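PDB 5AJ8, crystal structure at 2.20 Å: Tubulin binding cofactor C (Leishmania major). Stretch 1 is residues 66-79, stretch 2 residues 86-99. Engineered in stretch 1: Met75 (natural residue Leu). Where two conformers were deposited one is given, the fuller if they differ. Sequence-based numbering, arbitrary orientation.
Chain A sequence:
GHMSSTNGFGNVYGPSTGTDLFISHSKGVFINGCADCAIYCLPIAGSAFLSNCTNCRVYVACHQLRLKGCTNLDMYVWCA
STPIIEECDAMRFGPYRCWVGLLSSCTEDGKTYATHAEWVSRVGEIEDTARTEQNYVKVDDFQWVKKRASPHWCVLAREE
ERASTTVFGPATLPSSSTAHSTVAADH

Stretch 1 66-79: RLKGCTNLDMYVWC
Stretch 2 86-99: EECDAMRFGPYRCW

The two stretches run side by side in parallel, in a register that pairs Lys68 with Glu86, Thr71 with Asp89, Asp74 with Arg92 and Tyr76 with Gly94. The CA atoms of Lys68 and Glu86 lie 4.8 Å apart, and those of Tyr76 and Gly94 4.5 Å. The strand through 66-68 ends at Lys68; Gly69 (phi/psi 65/33) follows as loop, and the chain turns a corner at Asn72 (57/51). Glu87 (53/46) and Ala90 (59/46) repeat these left-handed values, so the two backbones bend together. Past the corner, the chain through Asp74 to Tyr76 pairs in parallel with Arg92 to Gly94.

Backbone bonds alternate between the chains, as parallel pairing requires. Glu86 N gives a weak bond to Leu67 O (3.0 Å), and Gly69 N donates to Glu86 O (3.0 Å). Asp89 N reaches Cys70 O (3.1 Å); Asn72 N reaches Asp89 O (3.1 Å). Cys70 N instead uses a side chain, Cys88 SG, at 3.5 Å. Beyond the corner, Arg92 N donates to Leu73 O (3.1 Å), Met75 N to Arg92 O (2.7 Å), Gly94 N to Met75 O (2.8 Å) and Val77 N to Gly94 O (2.8 Å). Val77 O accepts from a water at 2.7 Å. Cys98 N closes the 3-10 segment on Pro95 O (3.1 Å).

Charged side chains pair across the strands. Arg92 (m, t, m) grips Asp74 (chi1 m) with two bonds, NE to OD1 and NH2 to OD2, each 2.8 Å. A water lies 2.8 Å from Asp74 OD1 and 2.7 Å from Ala90 O, close enough to link them, though it has more acceptors in reach than protons. Extended Glu86 (t, t) takes Arg66 NH2 on OE1 at 2.9 Å, a salt bridge.

Apolar side chains also meet. Selenomethionine Met91 (m, m, m) places CE 3.5 Å from both Leu67 CD2 and Leu73 CB. Met75 and Phe93 share the face opposite Asp74 and Arg92. Engineered Met75, also selenomethionine and m, m, m, sets CB over the Phe93 ring, 4.0 Å from its centroid.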

# COMPACT_ATOMS: atom_id res chain seq x y z
N ARG A 66 0.11 -7.97 -3.56
CA ARG A 66 -0.93 -8.71 -4.27
C ARG A 66 -2.32 -8.36 -3.75
O ARG A 66 -2.56 -8.32 -2.55
CB ARG A 66 -0.68 -10.22 -4.20
CG ARG A 66 -1.74 -11.02 -4.95
CD ARG A 66 -1.19 -12.30 -5.54
NE ARG A 66 -2.18 -13.06 -6.33
CZ ARG A 66 -1.87 -14.09 -7.11
NH1 ARG A 66 -0.60 -14.49 -7.27
NH2 ARG A 66 -2.81 -14.75 -7.75
N LEU A 67 -3.24 -8.13 -4.67
CA LEU A 67 -4.62 -7.82 -4.32
C LEU A 67 -5.60 -8.79 -4.99
O LEU A 67 -5.46 -9.10 -6.18
CB LEU A 67 -4.97 -6.38 -4.68
CG LEU A 67 -4.19 -5.31 -3.92
CD1 LEU A 67 -3.13 -4.71 -4.81
CD2 LEU A 67 -5.13 -4.21 -3.45
N LYS A 68 -6.58 -9.27 -4.23
CA LYS A 68 -7.55 -10.22 -4.74
C LYS A 68 -8.96 -9.81 -4.30
O LYS A 68 -9.19 -9.56 -3.14
CB LYS A 68 -7.27 -11.63 -4.26
CG LYS A 68 -8.29 -12.64 -4.74
CD LYS A 68 -7.87 -14.08 -4.49
CE LYS A 68 -8.88 -15.03 -5.11
NZ LYS A 68 -8.55 -16.44 -4.75
N GLY A 69 -9.88 -9.76 -5.25
CA GLY A 69 -11.28 -9.50 -4.94
C GLY A 69 -11.53 -8.12 -4.38
O GLY A 69 -12.44 -7.95 -3.57
N CYS A 70 -10.76 -7.13 -4.82
CA CYS A 70 -10.89 -5.75 -4.34
C CYS A 70 -11.56 -4.82 -5.39
O CYS A 70 -11.35 -4.99 -6.57
CB CYS A 70 -9.52 -5.20 -3.95
SG CYS A 70 -8.69 -6.08 -2.58
N THR A 71 -12.32 -3.84 -4.93
CA THR A 71 -12.99 -2.89 -5.81
C THR A 71 -12.85 -1.47 -5.26
O THR A 71 -12.95 -1.27 -4.05
CB THR A 71 -14.46 -3.31 -6.02
OG1 THR A 71 -15.20 -2.25 -6.65
CG2 THR A 71 -15.10 -3.66 -4.71
N ASN A 72 -12.57 -0.49 -6.14
CA ASN A 72 -12.49 0.93 -5.75
C ASN A 72 -11.47 1.19 -4.64
O ASN A 72 -11.78 1.80 -3.62
CB ASN A 72 -13.87 1.49 -5.34
CG ASN A 72 -14.83 1.59 -6.52
OD1 ASN A 72 -14.87 2.58 -7.23
ND2 ASN A 72 -15.62 0.57 -6.70
N LEU A 73 -10.25 0.70 -4.84
CA LEU A 73 -9.11 0.98 -3.96
C LEU A 73 -8.21 1.99 -4.65
O LEU A 73 -7.90 1.85 -5.83
CB LEU A 73 -8.30 -0.29 -3.68
CG LEU A 73 -8.86 -1.44 -2.86
CD1 LEU A 73 -7.84 -2.20 -2.05
CD2 LEU A 73 -10.00 -1.00 -1.96
N ASP A 74 -7.85 3.06 -3.93
CA ASP A 74 -6.79 3.95 -4.40
C ASP A 74 -5.52 3.49 -3.70
O ASP A 74 -5.45 3.54 -2.46
CB ASP A 74 -7.08 5.42 -4.13
CG ASP A 74 -8.19 6.00 -5.02
OD1 ASP A 74 -8.58 5.36 -6.02
OD2 ASP A 74 -8.72 7.09 -4.67
N MSE A 75 -4.56 2.99 -4.47
CA MSE A 75 -3.34 2.34 -3.92
C MSE A 75 -2.15 3.25 -4.12
O MSE A 75 -1.72 3.47 -5.26
CB MSE A 75 -3.08 1.01 -4.67
CG MSE A 75 -4.13 -0.09 -4.59
SE MSE A 75 -4.56 -0.58 -2.75
CE MSE A 75 -2.71 -1.06 -2.28
N TYR A 76 -1.57 3.75 -3.02
CA TYR A 76 -0.37 4.58 -3.06
C TYR A 76 0.84 3.74 -2.64
O TYR A 76 1.03 3.43 -1.45
CB TYR A 76 -0.53 5.82 -2.16
CG TYR A 76 -1.67 6.73 -2.62
CD1 TYR A 76 -2.98 6.52 -2.20
CD2 TYR A 76 -1.43 7.77 -3.48
CE1 TYR A 76 -4.02 7.36 -2.62
CE2 TYR A 76 -2.44 8.61 -3.91
CZ TYR A 76 -3.73 8.40 -3.48
OH TYR A 76 -4.72 9.25 -3.95
N VAL A 77 1.64 3.38 -3.62
CA VAL A 77 2.47 2.21 -3.54
C VAL A 77 3.96 2.50 -3.85
O VAL A 77 4.28 3.18 -4.83
CB VAL A 77 1.92 1.16 -4.55
CG1 VAL A 77 2.87 -0.02 -4.70
CG2 VAL A 77 0.55 0.69 -4.12
N TRP A 78 4.84 1.94 -3.03
CA TRP A 78 6.27 1.81 -3.36
C TRP A 78 6.59 0.33 -3.23
O TRP A 78 6.67 -0.21 -2.12
CB TRP A 78 7.14 2.66 -2.43
CG TRP A 78 8.60 2.87 -2.91
CD1 TRP A 78 9.44 1.95 -3.48
CD2 TRP A 78 9.35 4.09 -2.84
NE1 TRP A 78 10.66 2.53 -3.77
CE2 TRP A 78 10.62 3.85 -3.38
CE3 TRP A 78 9.04 5.38 -2.40
CZ2 TRP A 78 11.60 4.85 -3.48
CZ3 TRP A 78 10.00 6.37 -2.49
CH2 TRP A 78 11.26 6.10 -3.04
N CYS A 79 6.77 -0.32 -4.36
CA CYS A 79 6.95 -1.76 -4.39
C CYS A 79 8.23 -2.15 -5.11
O CYS A 79 8.50 -1.62 -6.16
CB CYS A 79 5.78 -2.41 -5.12
SG CYS A 79 5.68 -4.19 -4.80
N GLU A 86 -6.00 -9.52 -9.07
CA GLU A 86 -6.79 -10.67 -9.45
C GLU A 86 -8.24 -10.47 -9.01
O GLU A 86 -8.49 -10.26 -7.82
CB GLU A 86 -6.24 -11.93 -8.79
CG GLU A 86 -6.95 -13.19 -9.22
CD GLU A 86 -6.52 -14.44 -8.47
OE1 GLU A 86 -5.65 -14.36 -7.57
OE2 GLU A 86 -7.06 -15.53 -8.82
N GLU A 87 -9.18 -10.54 -9.95
CA GLU A 87 -10.59 -10.26 -9.65
C GLU A 87 -10.74 -8.89 -8.94
O GLU A 87 -11.43 -8.78 -7.92
CB GLU A 87 -11.19 -11.41 -8.83
CG GLU A 87 -11.46 -12.65 -9.68
CD GLU A 87 -11.54 -13.96 -8.90
OE1 GLU A 87 -11.61 -13.95 -7.65
OE2 GLU A 87 -11.50 -15.03 -9.54
N CYS A 88 -10.06 -7.87 -9.47
CA CYS A 88 -10.14 -6.50 -8.96
C CYS A 88 -10.69 -5.59 -10.03
O CYS A 88 -10.62 -5.89 -11.22
CB CYS A 88 -8.77 -6.00 -8.50
SG CYS A 88 -8.06 -6.86 -7.09
N ASP A 89 -11.25 -4.46 -9.61
CA ASP A 89 -11.78 -3.49 -10.58
C ASP A 89 -11.81 -2.13 -9.93
O ASP A 89 -11.91 -2.04 -8.72
CB ASP A 89 -13.20 -3.88 -11.04
CG ASP A 89 -13.68 -3.06 -12.27
OD1 ASP A 89 -12.96 -2.92 -13.29
OD2 ASP A 89 -14.82 -2.57 -12.21
N ALA A 90 -11.73 -1.09 -10.75
CA ALA A 90 -11.75 0.30 -10.33
C ALA A 90 -10.59 0.54 -9.38
O ALA A 90 -10.74 1.15 -8.31
CB ALA A 90 -13.10 0.68 -9.71
N MSE A 91 -9.42 0.04 -9.78
CA MSE A 91 -8.19 0.19 -9.01
C MSE A 91 -7.46 1.37 -9.59
O MSE A 91 -7.35 1.51 -10.82
CB MSE A 91 -7.32 -1.04 -9.06
CG MSE A 91 -8.02 -2.37 -8.73
SE MSE A 91 -8.73 -2.37 -6.92
CE MSE A 91 -7.01 -2.63 -6.01
N ARG A 92 -6.98 2.26 -8.73
CA ARG A 92 -6.17 3.39 -9.19
C ARG A 92 -4.87 3.45 -8.39
O ARG A 92 -4.89 3.35 -7.15
CB ARG A 92 -6.94 4.70 -9.02
CG ARG A 92 -8.32 4.67 -9.67
CD ARG A 92 -8.93 6.06 -9.79
NE ARG A 92 -9.05 6.69 -8.48
CZ ARG A 92 -9.44 7.94 -8.28
NH1 ARG A 92 -9.73 8.71 -9.30
NH2 ARG A 92 -9.57 8.42 -7.04
N PHE A 93 -3.76 3.64 -9.09
CA PHE A 93 -2.42 3.58 -8.49
C PHE A 93 -1.67 4.89 -8.51
O PHE A 93 -1.61 5.59 -9.51
CB PHE A 93 -1.57 2.51 -9.16
CG PHE A 93 -1.99 1.12 -8.81
CD1 PHE A 93 -3.08 0.54 -9.41
CD2 PHE A 93 -1.29 0.39 -7.85
CE1 PHE A 93 -3.47 -0.74 -9.09
CE2 PHE A 93 -1.68 -0.87 -7.49
CZ PHE A 93 -2.78 -1.44 -8.11
N GLY A 94 -1.06 5.18 -7.38
CA GLY A 94 -0.26 6.37 -7.18
C GLY A 94 0.98 6.01 -6.38
O GLY A 94 1.17 4.84 -5.99
N PRO A 95 1.85 7.00 -6.15
CA PRO A 95 3.07 6.82 -5.38
C PRO A 95 2.90 7.01 -3.86
O PRO A 95 2.10 7.85 -3.39
CB PRO A 95 3.95 7.93 -5.94
CG PRO A 95 2.98 9.06 -6.16
CD PRO A 95 1.74 8.37 -6.70
N TYR A 96 3.71 6.26 -3.12
CA TYR A 96 3.72 6.25 -1.64
C TYR A 96 4.08 7.62 -1.05
O TYR A 96 3.67 7.97 0.07
CB TYR A 96 4.75 5.20 -1.21
CG TYR A 96 4.85 4.84 0.25
CD1 TYR A 96 3.77 4.32 0.95
CD2 TYR A 96 6.06 4.97 0.92
CE1 TYR A 96 3.87 3.93 2.26
CE2 TYR A 96 6.18 4.59 2.24
CZ TYR A 96 5.09 4.07 2.91
OH TYR A 96 5.21 3.69 4.22
N ARG A 97 4.84 8.39 -1.80
CA ARG A 97 5.22 9.73 -1.39
C ARG A 97 4.00 10.66 -1.11
O ARG A 97 4.14 11.66 -0.43
CB ARG A 97 6.19 10.36 -2.40
CG ARG A 97 5.59 10.61 -3.77
CD ARG A 97 6.60 11.21 -4.74
NE ARG A 97 6.01 11.31 -6.08
CZ ARG A 97 6.25 10.49 -7.11
NH1 ARG A 97 7.12 9.48 -7.01
NH2 ARG A 97 5.62 10.70 -8.28
N CYS A 98 2.81 10.31 -1.63
CA CYS A 98 1.58 11.04 -1.28
C CYS A 98 1.26 10.95 0.21
O CYS A 98 0.48 11.76 0.70
CB CYS A 98 0.37 10.53 -2.09
SG CYS A 98 0.59 10.86 -3.85
N TRP A 99 1.79 9.96 0.93
CA TRP A 99 1.63 9.97 2.38
C TRP A 99 2.69 10.90 2.99
O TRP A 99 3.71 10.44 3.50
CB TRP A 99 1.68 8.57 2.99
CG TRP A 99 1.43 8.57 4.48
CD1 TRP A 99 0.79 9.55 5.21
CD2 TRP A 99 1.78 7.56 5.40
NE1 TRP A 99 0.72 9.19 6.52
CE2 TRP A 99 1.32 7.97 6.67
CE3 TRP A 99 2.44 6.33 5.29
CZ2 TRP A 99 1.51 7.20 7.81
CZ3 TRP A 99 2.61 5.56 6.43
CH2 TRP A 99 2.15 5.99 7.66
O HOH W 1 -10.36 3.41 -6.87
O HOH W 2 6.21 5.08 -5.00